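Local atomic coordinates of histidine--tRNA ligase (Thermus thermophilus, PDB entry 1H4V), a protein that catalyses the ATP-dependent attachment of L-histidine to tRNA(His), working as a homodimer of the class II aminoacyl-tRNA synthetase family. Residues S164-G167 and D171-R174; D330-P335 and L374-A379; E343-A348 and A357-A362; E386-A391 and Q404-R409. All coordinates share one frame; numbering follows the deposited sequence.

Contact 1 of 4, residues S164-G167 and D171-R174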
loop_
_atom_site.group_PDB
_atom_site.type_symbol
_atom_site.label_atom_id
_atom_site.label_comp_id
_atom_site.label_asym_id
_atom_site.label_seq_id
_atom_site.Cartn_x
_atom_site.Cartn_y
_atom_site.Cartn_z
ATOM N N SER A 164 6.573 -31.401 -1.914
ATOM C CA SER A 164 6.878 -32.214 -3.075
ATOM C C SER A 164 8.093 -31.646 -3.783
ATOM O O SER A 164 8.710 -30.687 -3.313
ATOM C CB SER A 164 5.688 -32.233 -4.038
ATOM O OG SER A 164 5.979 -32.997 -5.200
ATOM N N SER A 165 8.421 -32.240 -4.927
ATOM C CA SER A 165 9.559 -31.806 -5.721
ATOM C C SER A 165 9.275 -31.967 -7.200
ATOM O O SER A 165 8.521 -32.854 -7.599
ATOM C CB SER A 165 10.802 -32.621 -5.355
ATOM O OG SER A 165 11.864 -32.327 -6.247
ATOM N N VAL A 166 9.871 -31.100 -8.010
ATOM C CA VAL A 166 9.698 -31.187 -9.453
ATOM C C VAL A 166 11.028 -31.552 -10.118
ATOM O O VAL A 166 11.155 -31.499 -11.341
ATOM C CB VAL A 166 9.153 -29.867 -10.038
ATOM C CG1 VAL A 166 7.758 -29.599 -9.480
ATOM C CG2 VAL A 166 10.086 -28.722 -9.715
ATOM N N GLY A 167 12.009 -31.912 -9.288
ATOM C CA GLY A 167 13.326 -32.323 -9.754
ATOM C C GLY A 167 14.173 -31.336 -10.535
ATOM O O GLY A 167 13.842 -30.159 -10.649
ATOM N N ASP A 171 15.761 -34.233 -15.024
ATOM C CA ASP A 171 14.729 -35.121 -14.508
ATOM C C ASP A 171 13.406 -34.759 -15.171
ATOM O O ASP A 171 12.587 -35.624 -15.470
ATOM C CB ASP A 171 14.579 -34.969 -12.991
ATOM C CG ASP A 171 15.867 -35.250 -12.237
ATOM O OD1 ASP A 171 16.674 -36.080 -12.706
ATOM O OD2 ASP A 171 16.065 -34.651 -11.160
ATOM N N ARG A 172 13.207 -33.467 -15.397
ATOM C CA ARG A 172 11.984 -32.986 -16.017
ATOM C C ARG A 172 11.952 -33.375 -17.496
ATOM O O ARG A 172 10.881 -33.576 -18.076
ATOM C CB ARG A 172 11.879 -31.470 -15.837
ATOM C CG ARG A 172 11.825 -31.025 -14.365
ATOM C CD ARG A 172 11.872 -29.506 -14.241
ATOM N NE ARG A 172 10.803 -28.877 -15.011
ATOM C CZ ARG A 172 9.586 -28.629 -14.545
ATOM N NH1 ARG A 172 9.272 -28.947 -13.297
ATOM N NH2 ARG A 172 8.673 -28.078 -15.336
ATOM N N ALA A 173 13.128 -33.500 -18.098
ATOM C CA ALA A 173 13.207 -33.891 -19.498
ATOM C C ALA A 173 12.698 -35.329 -19.661
ATOM O O ALA A 173 11.874 -35.609 -20.538
ATOM C CB ALA A 173 14.642 -33.780 -19.996
ATOM N N ARG A 174 13.182 -36.237 -18.816
ATOM C CA ARG A 174 12.752 -37.632 -18.882
ATOM C C ARG A 174 11.255 -37.762 -18.637
ATOM O O ARG A 174 10.563 -38.497 -19.341
ATOM C CB ARG A 174 13.510 -38.480 -17.858
ATOM C CG ARG A 174 14.982 -38.698 -18.194
ATOM C CD ARG A 174 15.693 -39.475 -17.092
ATOM N NE ARG A 174 17.087 -39.757 -17.424
ATOM C CZ ARG A 174 17.891 -40.544 -16.708
ATOM N NH1 ARG A 174 17.446 -41.136 -15.606
ATOM N NH2 ARG A 174 19.143 -40.746 -17.101
#
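Arg172 reaches back from the helix over the turn that follows the strand and runs alongside Val166, the two side chains pointing the same way. Its methylene groups cover the backbone of the turn: CG of Arg172 comes to 3.1 Å from the carbonyl oxygen of Val166, and CD lies 3.6 Å from that same Val166 oxygen. CG stands anti to the carbonyl carbon (chi1 -61°), and a bend at chi3 (56°) then swings the guanidinium round beside the valine. There the group presents its edge, with NH1 of Arg172 3.4 Å from CB of Val166, which lies in the guanidinium plane, and 3.7 Å from CG2 of Val166. This part of the contact is packing; the polar end of the arginine is held from elsewhere, NH2 bonding to the carbonyl oxygen of Arg259. The link is a tight strand-to-helix connection in the histidyl-tRNA synthetase core, where strand 160-165 of the mixed sheet runs almost directly into helix 169-183. An ST turn opens it: the backbone N of Gly167 donates to OG of Ser165 over 3.1 Å, at an angle of 163°. Gly167 follows with a positive phi, and a beta carbon on it would come very near that of Asp171, whose side chain turns toward the glycine. OD2 of Asp171 rests 3.9 Å from CA of Gly167 and accepts a hydrogen bond from the backbone N of Asp168, just after the strand-side segment. Leu229 touches Ser165, and helix 231-246 meets Ser165 through Leu237 and Asp171 through Ala233.

Contact 2 of 4, residues D330-P335 and L374-A379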
loop_
_atom_site.group_PDB
_atom_site.type_symbol
_atom_site.label_atom_id
_atom_site.label_comp_id
_atom_site.label_asym_id
_atom_site.label_seq_id
_atom_site.Cartn_x
_atom_site.Cartn_y
_atom_site.Cartn_z
ATOM N N ASP A 330 -11.195 10.444 21.265
ATOM C CA ASP A 330 -10.968 10.691 22.682
ATOM C C ASP A 330 -11.949 11.754 23.166
ATOM O O ASP A 330 -12.345 11.755 24.325
ATOM C CB ASP A 330 -9.533 11.167 22.928
ATOM C CG ASP A 330 -8.502 10.110 22.584
ATOM O OD1 ASP A 330 -8.704 8.937 22.957
ATOM O OD2 ASP A 330 -7.485 10.449 21.948
ATOM N N LEU A 331 -12.347 12.648 22.265
ATOM C CA LEU A 331 -13.272 13.721 22.608
ATOM C C LEU A 331 -14.226 14.074 21.465
ATOM O O LEU A 331 -13.794 14.296 20.330
ATOM C CB LEU A 331 -12.479 14.974 23.004
ATOM C CG LEU A 331 -13.251 16.278 23.272
ATOM C CD1 LEU A 331 -14.062 16.136 24.554
ATOM C CD2 LEU A 331 -12.272 17.457 23.399
ATOM N N TYR A 332 -15.523 14.116 21.767
ATOM C CA TYR A 332 -16.532 14.497 20.788
ATOM C C TYR A 332 -17.220 15.751 21.331
ATOM O O TYR A 332 -17.994 15.688 22.288
ATOM C CB TYR A 332 -17.567 13.392 20.582
ATOM C CG TYR A 332 -18.459 13.656 19.392
ATOM C CD1 TYR A 332 -17.951 13.603 18.095
ATOM C CD2 TYR A 332 -19.789 14.021 19.559
ATOM C CE1 TYR A 332 -18.745 13.915 16.993
ATOM C CE2 TYR A 332 -20.594 14.335 18.464
ATOM C CZ TYR A 332 -20.065 14.282 17.186
ATOM O OH TYR A 332 -20.848 14.616 16.102
ATOM N N LEU A 333 -16.918 16.888 20.712
ATOM C CA LEU A 333 -17.451 18.191 21.107
ATOM C C LEU A 333 -18.829 18.515 20.559
ATOM O O LEU A 333 -19.075 18.416 19.359
ATOM C CB LEU A 333 -16.483 19.289 20.677
ATOM C CG LEU A 333 -15.287 19.480 21.600
ATOM C CD1 LEU A 333 -14.148 20.164 20.862
ATOM C CD2 LEU A 333 -15.735 20.289 22.812
ATOM N N ILE A 334 -19.723 18.930 21.451
ATOM C CA ILE A 334 -21.089 19.267 21.064
ATOM C C ILE A 334 -21.332 20.767 21.236
ATOM O O ILE A 334 -21.413 21.270 22.362
ATOM C CB ILE A 334 -22.132 18.509 21.930
ATOM C CG1 ILE A 334 -22.037 17.011 21.683
ATOM C CG2 ILE A 334 -23.544 19.009 21.634
ATOM C CD1 ILE A 334 -20.834 16.369 22.276
ATOM N N PRO A 335 -21.437 21.510 20.122
ATOM C CA PRO A 335 -21.682 22.956 20.219
ATOM C C PRO A 335 -23.169 23.133 20.518
ATOM O O PRO A 335 -24.002 22.450 19.931
ATOM C CB PRO A 335 -21.292 23.473 18.830
ATOM C CG PRO A 335 -21.604 22.315 17.937
ATOM C CD PRO A 335 -21.153 21.107 18.733
ATOM N N LEU A 374 -21.994 8.833 22.791
ATOM C CA LEU A 374 -22.067 7.441 23.238
ATOM C C LEU A 374 -22.029 6.499 22.040
ATOM O O LEU A 374 -21.315 5.497 22.043
ATOM C CB LEU A 374 -23.363 7.168 24.014
ATOM C CG LEU A 374 -23.446 7.322 25.537
ATOM C CD1 LEU A 374 -22.171 6.755 26.159
ATOM C CD2 LEU A 374 -23.635 8.778 25.929
ATOM N N LYS A 375 -22.813 6.829 21.023
ATOM C CA LYS A 375 -22.887 6.016 19.827
ATOM C C LYS A 375 -21.548 5.956 19.094
ATOM O O LYS A 375 -21.198 4.934 18.511
ATOM C CB LYS A 375 -23.981 6.562 18.903
ATOM N N ARG A 376 -20.795 7.049 19.144
ATOM C CA ARG A 376 -19.507 7.129 18.467
ATOM C C ARG A 376 -18.379 6.571 19.326
ATOM O O ARG A 376 -17.220 6.545 18.912
ATOM C CB ARG A 376 -19.240 8.583 18.075
ATOM C CG ARG A 376 -20.403 9.179 17.282
ATOM C CD ARG A 376 -20.235 10.664 17.007
ATOM N NE ARG A 376 -19.472 10.916 15.789
ATOM C CZ ARG A 376 -20.010 11.293 14.634
ATOM N NH1 ARG A 376 -21.319 11.468 14.528
ATOM N NH2 ARG A 376 -19.234 11.497 13.582
ATOM N N GLY A 377 -18.733 6.113 20.522
ATOM C CA GLY A 377 -17.751 5.534 21.421
ATOM C C GLY A 377 -16.665 6.473 21.908
ATOM O O GLY A 377 -15.523 6.057 22.112
ATOM N N ALA A 378 -17.015 7.737 22.109
ATOM C CA ALA A 378 -16.056 8.724 22.597
ATOM C C ALA A 378 -15.712 8.478 24.062
ATOM O O ALA A 378 -16.555 8.042 24.842
ATOM C CB ALA A 378 -16.628 10.124 22.439
ATOM N N ALA A 379 -14.464 8.744 24.431
ATOM C CA ALA A 379 -14.049 8.586 25.813
ATOM C C ALA A 379 -14.710 9.740 26.577
ATOM O O ALA A 379 -15.310 9.537 27.632
ATOM C CB ALA A 379 -12.533 8.670 25.927
#
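A chi1 of -169° turns the Tyr332 ring away from its own amide nitrogen, and with the chain of Arg376 bent at chi3 (87°) the arginine lies over the phenol, CD on the ring and the guanidinium over its hydroxyl end. CD of Arg376 sits over the ring face, 3.7 Å from the centroid of the Tyr332 ring and close to its normal, a CH-pi contact. Farther out, NE of Arg376 approaches CE1 of Tyr332 at 3.3 Å, and NH1 of Arg376 lies 3.6 Å from OH of Tyr332. The planes of ring and guanidinium are only 15° apart. Tyr332 belongs to strand 331-335 of the anticodon-binding domain, while Arg376 lies where helix 366-375 ends in a Schellman motif: Gly377, with positive phi, turns the chain toward strand 380-384, which pairs parallel with strand 331-335. Along this return path CB of Ala378 packs 3.9 Å from CB of Tyr332, and CB of Ala379 meets the carbonyl oxygen of Asp330 at 3.5 Å. Putting an alanine at Tyr332 would strip away the ring on which CD and NE of Arg376 lie, and would probably leave the arginine chain less fixed. Arg376 also touches Glu358 of the neighbouring strand and packs on Pro99 of the second subunit, which places this corner of the domain at the dimer contact.

Contact 3 of 4, residues E343-A348 and A357-A362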
loop_
_atom_site.group_PDB
_atom_site.type_symbol
_atom_site.label_atom_id
_atom_site.label_comp_id
_atom_site.label_asym_id
_atom_site.label_seq_id
_atom_site.Cartn_x
_atom_site.Cartn_y
_atom_site.Cartn_z
ATOM N N GLU A 343 -16.131 27.506 17.542
ATOM C CA GLU A 343 -15.313 27.355 18.734
ATOM C C GLU A 343 -15.006 25.877 18.993
ATOM O O GLU A 343 -13.944 25.543 19.510
ATOM C CB GLU A 343 -16.023 27.961 19.949
ATOM C CG GLU A 343 -16.421 29.415 19.790
ATOM C CD GLU A 343 -15.240 30.347 19.559
ATOM O OE1 GLU A 343 -14.174 30.139 20.185
ATOM O OE2 GLU A 343 -15.391 31.304 18.762
ATOM N N ALA A 344 -15.933 24.993 18.636
ATOM C CA ALA A 344 -15.713 23.563 18.836
ATOM C C ALA A 344 -14.584 23.106 17.914
ATOM O O ALA A 344 -13.754 22.258 18.277
ATOM C CB ALA A 344 -16.981 22.786 18.531
ATOM N N PHE A 345 -14.562 23.682 16.718
ATOM C CA PHE A 345 -13.553 23.377 15.723
ATOM C C PHE A 345 -12.199 23.878 16.207
ATOM O O PHE A 345 -11.211 23.159 16.130
ATOM C CB PHE A 345 -13.947 24.031 14.391
ATOM C CG PHE A 345 -12.828 24.124 13.387
ATOM C CD1 PHE A 345 -12.108 22.991 13.002
ATOM C CD2 PHE A 345 -12.536 25.339 12.775
ATOM C CE1 PHE A 345 -11.120 23.067 12.019
ATOM C CE2 PHE A 345 -11.543 25.425 11.785
ATOM C CZ PHE A 345 -10.839 24.289 11.407
ATOM N N TYR A 346 -12.159 25.098 16.734
ATOM C CA TYR A 346 -10.898 25.679 17.219
ATOM C C TYR A 346 -10.325 24.868 18.363
ATOM O O TYR A 346 -9.116 24.671 18.440
ATOM C CB TYR A 346 -11.105 27.114 17.693
ATOM C CG TYR A 346 -11.664 28.026 16.631
ATOM C CD1 TYR A 346 -12.437 29.129 16.975
ATOM C CD2 TYR A 346 -11.423 27.787 15.280
ATOM C CE1 TYR A 346 -12.960 29.968 16.002
ATOM C CE2 TYR A 346 -11.939 28.621 14.300
ATOM C CZ TYR A 346 -12.708 29.712 14.667
ATOM O OH TYR A 346 -13.226 30.551 13.701
ATOM N N LEU A 347 -11.197 24.406 19.254
ATOM C CA LEU A 347 -10.765 23.610 20.395
ATOM C C LEU A 347 -10.259 22.242 19.936
ATOM O O LEU A 347 -9.198 21.800 20.360
ATOM C CB LEU A 347 -11.917 23.437 21.397
ATOM C CG LEU A 347 -11.631 22.500 22.576
ATOM C CD1 LEU A 347 -10.385 22.960 23.312
ATOM C CD2 LEU A 347 -12.839 22.477 23.518
ATOM N N ALA A 348 -11.016 21.572 19.072
ATOM C CA ALA A 348 -10.593 20.266 18.576
ATOM C C ALA A 348 -9.236 20.388 17.860
ATOM O O ALA A 348 -8.354 19.547 18.039
ATOM C CB ALA A 348 -11.644 19.695 17.629
ATOM N N ALA A 357 -9.892 14.326 18.444
ATOM C CA ALA A 357 -11.022 15.152 18.860
ATOM C C ALA A 357 -11.919 15.515 17.692
ATOM O O ALA A 357 -11.463 16.076 16.696
ATOM C CB ALA A 357 -10.513 16.418 19.544
ATOM N N GLU A 358 -13.201 15.191 17.820
ATOM C CA GLU A 358 -14.164 15.481 16.774
ATOM C C GLU A 358 -15.258 16.399 17.287
ATOM O O GLU A 358 -15.377 16.635 18.486
ATOM C CB GLU A 358 -14.748 14.175 16.234
ATOM C CG GLU A 358 -13.704 13.325 15.513
ATOM C CD GLU A 358 -14.227 11.964 15.082
ATOM O OE1 GLU A 358 -15.247 11.919 14.360
ATOM O OE2 GLU A 358 -13.610 10.942 15.462
ATOM N N TYR A 359 -16.066 16.919 16.376
ATOM C CA TYR A 359 -17.117 17.841 16.765
ATOM C C TYR A 359 -18.283 17.796 15.789
ATOM O O TYR A 359 -18.112 17.451 14.625
ATOM C CB TYR A 359 -16.537 19.254 16.808
ATOM C CG TYR A 359 -15.957 19.681 15.477
ATOM C CD1 TYR A 359 -16.781 20.165 14.457
ATOM C CD2 TYR A 359 -14.598 19.523 15.204
ATOM C CE1 TYR A 359 -16.268 20.468 13.201
ATOM C CE2 TYR A 359 -14.076 19.826 13.950
ATOM C CZ TYR A 359 -14.919 20.293 12.955
ATOM O OH TYR A 359 -14.419 20.543 11.699
ATOM N N ALA A 360 -19.470 18.151 16.270
ATOM C CA ALA A 360 -20.659 18.172 15.427
ATOM C C ALA A 360 -20.658 19.516 14.708
ATOM O O ALA A 360 -20.200 20.516 15.265
ATOM C CB ALA A 360 -21.917 18.030 16.289
ATOM N N LEU A 361 -21.160 19.538 13.478
ATOM C CA LEU A 361 -21.198 20.777 12.703
ATOM C C LEU A 361 -22.417 21.652 12.939
ATOM O O LEU A 361 -22.449 22.792 12.486
ATOM C CB LEU A 361 -21.099 20.487 11.210
ATOM C CG LEU A 361 -19.714 20.604 10.582
ATOM C CD1 LEU A 361 -19.837 20.376 9.069
ATOM C CD2 LEU A 361 -19.129 21.981 10.877
ATOM N N ALA A 362 -23.422 21.133 13.630
ATOM C CA ALA A 362 -24.625 21.916 13.899
ATOM C C ALA A 362 -24.972 21.848 15.374
ATOM O O ALA A 362 -24.594 20.904 16.062
ATOM C CB ALA A 362 -25.793 21.391 13.067
#
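The Tyr359 ring lies against the helix, one face over CA of Phe345, which stands 4.2 Å from the centroid of the Tyr359 ring and 18° off its normal, a CH-pi contact. The phenylalanine side chain runs beside the tyrosine in the same direction, with CD1 of Phe345 3.6 Å from OH of Tyr359. The two rings meet obliquely, their planes at 59°. Two small residues one helical turn apart complete the near shell: CB of Ala344 touches CB of Tyr359 at 4.0 Å, and CB of Ala348 reaches CD2 of Tyr359 at 3.8 Å. Ala348 also meets Ala357, their CB atoms 4.0 Å apart. With chi1 at 59°, Tyr359 CG sits between its own backbone N and carbonyl carbon, which sends the ring across the helix, over Phe345 CA. The axes of helix segment 343-348 and strand 357-359 run antiparallel and come within 8.0 Å, in the second half of a beta-alpha-beta unit that starts at strand 331-335; alanines on the facing side of the helix allow this close approach. Replacing Tyr359 by an alanine would probably leave Ala348 CB and the CA and CD1 of Phe345 without the ring they pack on, and Glu142 and Arg103 of the second subunit without its hydroxyl. That hydroxyl makes weak hydrogen bonds with both. Leu333 of the adjoining strand touches the tyrosine side chain, and CD2 of Leu361 is at the ring edge. Phe345 packs on Leu247 of the second subunit, and Tyr346 OH bonds to ND1 of its His243.

Contact 4 of 4, residues E386-A391 and Q404-R409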
loop_
_atom_site.group_PDB
_atom_site.type_symbol
_atom_site.label_atom_id
_atom_site.label_comp_id
_atom_site.label_asym_id
_atom_site.label_seq_id
_atom_site.Cartn_x
_atom_site.Cartn_y
_atom_site.Cartn_z
ATOM N N GLU A 386 -23.225 29.190 25.202
ATOM C CA GLU A 386 -23.059 30.603 25.489
ATOM C C GLU A 386 -22.272 30.810 26.778
ATOM O O GLU A 386 -21.351 31.626 26.823
ATOM C CB GLU A 386 -24.431 31.252 25.603
ATOM C CG GLU A 386 -24.416 32.755 25.537
ATOM C CD GLU A 386 -25.809 33.338 25.590
ATOM O OE1 GLU A 386 -25.945 34.548 25.320
ATOM O OE2 GLU A 386 -26.766 32.590 25.908
ATOM N N ASP A 387 -22.622 30.053 27.814
ATOM C CA ASP A 387 -21.958 30.159 29.108
ATOM C C ASP A 387 -20.457 29.854 29.052
ATOM O O ASP A 387 -19.642 30.652 29.519
ATOM C CB ASP A 387 -22.634 29.236 30.134
ATOM C CG ASP A 387 -24.121 29.542 30.318
ATOM O OD1 ASP A 387 -24.909 29.298 29.372
ATOM O OD2 ASP A 387 -24.503 30.028 31.408
ATOM N N GLU A 388 -20.075 28.703 28.502
ATOM C CA GLU A 388 -18.651 28.392 28.440
ATOM C C GLU A 388 -17.913 29.314 27.481
ATOM O O GLU A 388 -16.742 29.626 27.699
ATOM C CB GLU A 388 -18.383 26.924 28.066
ATOM C CG GLU A 388 -19.494 26.189 27.338
ATOM C CD GLU A 388 -20.593 25.722 28.270
ATOM O OE1 GLU A 388 -20.259 25.064 29.278
ATOM O OE2 GLU A 388 -21.778 26.006 27.990
ATOM N N LEU A 389 -18.593 29.770 26.435
ATOM C CA LEU A 389 -17.948 30.668 25.486
ATOM C C LEU A 389 -17.579 31.995 26.145
ATOM O O LEU A 389 -16.480 32.502 25.951
ATOM C CB LEU A 389 -18.841 30.914 24.268
ATOM C CG LEU A 389 -18.975 29.753 23.267
ATOM C CD1 LEU A 389 -19.674 30.245 22.005
ATOM C CD2 LEU A 389 -17.600 29.210 22.911
ATOM N N ARG A 390 -18.488 32.550 26.939
ATOM C CA ARG A 390 -18.225 33.814 27.617
ATOM C C ARG A 390 -17.145 33.657 28.679
ATOM O O ARG A 390 -16.382 34.585 28.944
ATOM C CB ARG A 390 -19.504 34.350 28.266
ATOM N N ALA A 391 -17.077 32.478 29.284
ATOM C CA ALA A 391 -16.089 32.227 30.322
ATOM C C ALA A 391 -14.783 31.656 29.770
ATOM O O ALA A 391 -13.818 31.498 30.508
ATOM C CB ALA A 391 -16.669 31.277 31.366
ATOM N N GLN A 404 -18.540 14.705 35.367
ATOM C CA GLN A 404 -18.589 15.923 34.570
ATOM C C GLN A 404 -17.835 17.062 35.238
ATOM O O GLN A 404 -18.057 17.367 36.410
ATOM C CB GLN A 404 -20.038 16.341 34.327
ATOM C CG GLN A 404 -20.174 17.521 33.380
ATOM C CD GLN A 404 -21.614 17.926 33.139
ATOM O OE1 GLN A 404 -22.445 17.108 32.751
ATOM N NE2 GLN A 404 -21.915 19.194 33.369
ATOM N N VAL A 405 -16.950 17.700 34.482
ATOM C CA VAL A 405 -16.146 18.790 35.012
ATOM C C VAL A 405 -16.152 20.031 34.118
ATOM O O VAL A 405 -16.352 19.945 32.906
ATOM C CB VAL A 405 -14.692 18.340 35.197
ATOM C CG1 VAL A 405 -14.085 18.002 33.833
ATOM C CG2 VAL A 405 -13.891 19.431 35.894
ATOM N N ARG A 406 -15.929 21.185 34.736
ATOM C CA ARG A 406 -15.891 22.451 34.020
ATOM C C ARG A 406 -14.474 23.003 34.139
ATOM O O ARG A 406 -14.017 23.320 35.226
ATOM C CB ARG A 406 -16.893 23.433 34.638
ATOM C CG ARG A 406 -16.829 24.834 34.069
ATOM C CD ARG A 406 -17.248 24.859 32.615
ATOM N NE ARG A 406 -18.696 25.001 32.453
ATOM C CZ ARG A 406 -19.353 26.159 32.515
ATOM N NH1 ARG A 406 -18.701 27.296 32.734
ATOM N NH2 ARG A 406 -20.669 26.180 32.350
ATOM N N LEU A 407 -13.775 23.113 33.021
ATOM C CA LEU A 407 -12.414 23.623 33.055
ATOM C C LEU A 407 -12.157 24.648 31.958
ATOM O O LEU A 407 -12.926 24.749 30.999
ATOM C CB LEU A 407 -11.416 22.457 32.945
ATOM C CG LEU A 407 -11.504 21.514 31.742
ATOM C CD1 LEU A 407 -10.488 20.395 31.901
ATOM C CD2 LEU A 407 -12.890 20.915 31.642
ATOM N N SER A 408 -11.088 25.423 32.118
ATOM C CA SER A 408 -10.721 26.435 31.130
ATOM C C SER A 408 -10.085 25.757 29.913
ATOM O O SER A 408 -9.582 24.637 30.009
ATOM C CB SER A 408 -9.732 27.434 31.735
ATOM O OG SER A 408 -8.541 26.782 32.148
ATOM N N ARG A 409 -10.104 26.435 28.772
ATOM C CA ARG A 409 -9.536 25.867 27.557
ATOM C C ARG A 409 -8.053 25.532 27.652
ATOM O O ARG A 409 -7.602 24.570 27.044
ATOM C CB ARG A 409 -9.773 26.797 26.369
ATOM C CG ARG A 409 -11.204 26.825 25.902
ATOM C CD ARG A 409 -11.266 27.168 24.430
ATOM N NE ARG A 409 -12.634 27.173 23.920
ATOM C CZ ARG A 409 -12.946 27.222 22.630
ATOM N NH1 ARG A 409 -11.989 27.264 21.710
ATOM N NH2 ARG A 409 -14.220 27.238 22.259
#
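Helix 386-391 and the edge strand 404-408 keep their backbones apart and meet through long side chains, Glu388 and Leu389 on the helix with Arg406 and Arg409 opposite. Glu388 and Arg406 cross at about a right angle. OE1 of Glu388 lies over a face of the arginine's guanidinium, 3.3 Å from NH2 of Arg406 and well out of its plane, so this salt bridge rests on charge alone, with no N-H aimed at the oxygen. Bends at chi2 (66°) and chi3 of Arg406 bring its guanidinium toward Glu388. The directed bonds come from strand 393-398: OG1 of Thr395 is hydrogen-bonded both to OE1 of Glu388 and to NE of Arg406, while NH1 of Arg406 pairs with Glu393. One threonine hydroxyl thus ties acid and base together. Asp387 adds a second negative charge at longer range, its OD2 5.5 Å from NH2 of Arg406, and would probably strengthen the pull on the guanidinium. Farther along, a methyl, CD2 of Leu389, packs 4.0 Å from NH2 of Arg409, obliquely to the guanidinium; that leucine also packs on helix 338-351. The pairing joins a short helix following strand 380-384 to the antiparallel hairpin of strands 393-398 and 404-408 that closes one side of the mixed sheet in the class IIa anticodon-binding domain.

Contact 1 stands alone in the catalytic part, its centre about 64 to 79 Å from the centres of the other three, which share the five-stranded sheet of the anticodon-binding domain. Contacts 1 and 3 are buried; contact 2 is partly buried and contact 4 lies at the surface. Contact 3 is nested in the chain loop closed by contact 2, and their strands are neighbours, Leu331 and Leu333 pairing with Glu358. Contacts 3 and 4 meet where Glu343 approaches Arg409 and Leu389. Chemistry follows place: arginine methylenes and a guanidinium edge on a tight turn in contact 1, alanines and aromatic rings in contact 3, an arginine laid on a tyrosine in contact 2, charges in contact 4. Contacts 2 and 3 also face the second subunit.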